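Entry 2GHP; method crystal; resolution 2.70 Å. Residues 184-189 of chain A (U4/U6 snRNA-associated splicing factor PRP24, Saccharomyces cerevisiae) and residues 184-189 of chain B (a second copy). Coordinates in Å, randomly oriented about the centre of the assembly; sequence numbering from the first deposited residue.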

# COMPACT_ATOMS: atom_id res chain seq x y z
N ILE A 184 -4.27 11.17 9.59
CA ILE A 184 -4.53 12.19 10.60
C ILE A 184 -4.52 11.56 11.99
O ILE A 184 -5.41 10.80 12.35
CB ILE A 184 -5.86 12.91 10.36
CG1 ILE A 184 -5.92 13.48 8.94
CG2 ILE A 184 -6.02 14.00 11.36
CD1 ILE A 184 -7.34 13.48 8.31
N GLU A 185 -3.50 11.87 12.76
CA GLU A 185 -3.39 11.40 14.15
C GLU A 185 -3.36 9.88 14.25
O GLU A 185 -3.81 9.31 15.26
CB GLU A 185 -4.51 11.96 15.02
CG GLU A 185 -4.44 13.46 15.22
CD GLU A 185 -5.67 14.02 15.92
OE1 GLU A 185 -6.38 13.23 16.59
OE2 GLU A 185 -5.94 15.25 15.79
N GLY A 186 -2.83 9.22 13.22
CA GLY A 186 -2.69 7.76 13.23
C GLY A 186 -3.87 7.04 12.61
O GLY A 186 -3.87 5.81 12.49
N TYR A 187 -4.89 7.80 12.22
CA TYR A 187 -6.04 7.28 11.51
C TYR A 187 -5.81 7.50 10.02
O TYR A 187 -5.61 8.65 9.58
CB TYR A 187 -7.30 8.02 11.94
CG TYR A 187 -7.80 7.67 13.33
CD1 TYR A 187 -8.40 6.44 13.58
CD2 TYR A 187 -7.67 8.57 14.39
CE1 TYR A 187 -8.85 6.11 14.85
CE2 TYR A 187 -8.13 8.24 15.66
CZ TYR A 187 -8.72 7.02 15.88
OH TYR A 187 -9.19 6.67 17.13
N THR A 188 -5.80 6.41 9.24
CA THR A 188 -5.66 6.54 7.80
C THR A 188 -7.06 6.81 7.26
O THR A 188 -7.98 6.04 7.50
CB THR A 188 -5.04 5.28 7.15
OG1 THR A 188 -3.75 5.04 7.73
CG2 THR A 188 -4.83 5.50 5.64
N LEU A 189 -7.20 7.93 6.56
CA LEU A 189 -8.51 8.42 6.10
C LEU A 189 -9.04 7.58 4.93
O LEU A 189 -8.29 7.25 4.00
CB LEU A 189 -8.39 9.89 5.71
CG LEU A 189 -9.71 10.65 5.55
CD1 LEU A 189 -10.41 10.90 6.89
CD2 LEU A 189 -9.53 11.96 4.81
N ILE B 184 -6.43 -2.14 13.90
CA ILE B 184 -7.08 -2.27 15.19
C ILE B 184 -7.81 -0.99 15.53
O ILE B 184 -7.18 0.05 15.72
CB ILE B 184 -6.07 -2.57 16.29
CG1 ILE B 184 -5.25 -3.81 15.93
CG2 ILE B 184 -6.80 -2.76 17.61
CD1 ILE B 184 -3.95 -3.87 16.66
N GLU B 185 -9.14 -1.08 15.58
CA GLU B 185 -10.00 0.08 15.85
C GLU B 185 -9.68 1.32 15.00
O GLU B 185 -9.69 2.45 15.50
CB GLU B 185 -9.99 0.46 17.33
CG GLU B 185 -10.56 -0.57 18.28
CD GLU B 185 -10.04 -0.41 19.70
OE1 GLU B 185 -9.77 0.75 20.12
OE2 GLU B 185 -9.89 -1.45 20.40
N GLY B 186 -9.40 1.10 13.72
CA GLY B 186 -9.07 2.18 12.81
C GLY B 186 -7.61 2.60 12.73
O GLY B 186 -7.24 3.35 11.83
N TYR B 187 -6.78 2.14 13.67
CA TYR B 187 -5.35 2.42 13.63
C TYR B 187 -4.64 1.33 12.86
O TYR B 187 -4.89 0.13 13.10
CB TYR B 187 -4.76 2.49 15.06
CG TYR B 187 -5.22 3.68 15.91
CD1 TYR B 187 -4.56 4.93 15.82
CD2 TYR B 187 -6.33 3.57 16.78
CE1 TYR B 187 -4.99 6.03 16.58
CE2 TYR B 187 -6.75 4.67 17.54
CZ TYR B 187 -6.08 5.89 17.44
OH TYR B 187 -6.49 6.99 18.19
N THR B 188 -3.78 1.71 11.94
CA THR B 188 -2.99 0.73 11.20
C THR B 188 -1.68 0.51 11.97
O THR B 188 -0.90 1.46 12.15
CB THR B 188 -2.73 1.12 9.72
OG1 THR B 188 -3.97 1.28 9.02
CG2 THR B 188 -1.92 0.02 9.03
N LEU B 189 -1.44 -0.72 12.41
CA LEU B 189 -0.30 -1.04 13.27
C LEU B 189 1.08 -0.93 12.54
O LEU B 189 1.20 -1.31 11.36
CB LEU B 189 -0.49 -2.42 13.88
CG LEU B 189 0.44 -2.82 15.02
CD1 LEU B 189 0.01 -2.21 16.35
CD2 LEU B 189 0.53 -4.34 15.13

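Each stretch is a tight hairpin tip. A type I' turn runs from Ile A184 to Tyr A187, and its copy runs from Ile B184 to Tyr B187. Two backbone hydrogen bonds close each turn: in chain A, Ile A184 N gives to Tyr A187 O at 2.9 Å and Tyr A187 N gives to Ile A184 O at 3.0 Å, and chain B repeats both at the same lengths. The two turns meet with their end-to-end directions 81° apart. The closest CA pair across the stretches is Tyr A187 CA and Tyr B187 CA, 5.3 Å apart, but no clear hydrogen bond crosses between the stretches. What joins them is the pairing of the two rings and the packing of each against the partner's turn backbone.

The glycines make that approach possible. Gly A186 and Gly B186 have positive phi, and a CB at these backbone angles would be jammed against the carbonyl oxygen of the preceding residue, so the turn by itself calls for glycine. The contact asks for it too: a CB on Gly A186 would point toward chain B and lie 3.3 Å from Tyr B187 CD1, and one on Gly B186 would be as close to Tyr A187 CE1. The partner's ring lies against the bare backbone as well: Gly A186 O is 3.5 Å from Tyr B187 CD1, and Gly B186 O is 3.7 Å from Tyr A187 CD1.

The tyrosines carry the largest share of the 282 Å² buried between the stretches. Both adopt the m rotamer at chi1; their CA-to-CB bonds point sideways, yet the ends of the side chains come nearer the partner. The rings meet obliquely, centroids 4.2 Å apart and planes at 35°, and Tyr A187 CZ lies 3.3 Å from Tyr B187 CZ. Each ring has CE1 of the other over one face, while its edge meets a turn carbonyl: Glu A185 O is 3.7 Å from Tyr B187 CE1, and Glu B185 O is 3.8 Å from Tyr A187 CE1. Tyrosine suits this place because its flat ring offers apolar surface to its twin while its hydroxyl keeps a polar tip; Tyr A187 OH and Tyr B187 OH are 2.9 Å apart.

Beyond the closest approach of the backbones, on the side away from the rings, Thr A188 OG1 and Thr B188 OG1 are 4.0 Å apart; each of these small side chains leads sideways, and each threonine has 27 Å² covered by the other stretch. The exposed side chains of Glu A185 and Glu B185 lead sideways and stay out of contact with the other stretch, leaving their carboxylates clear of the packed rings.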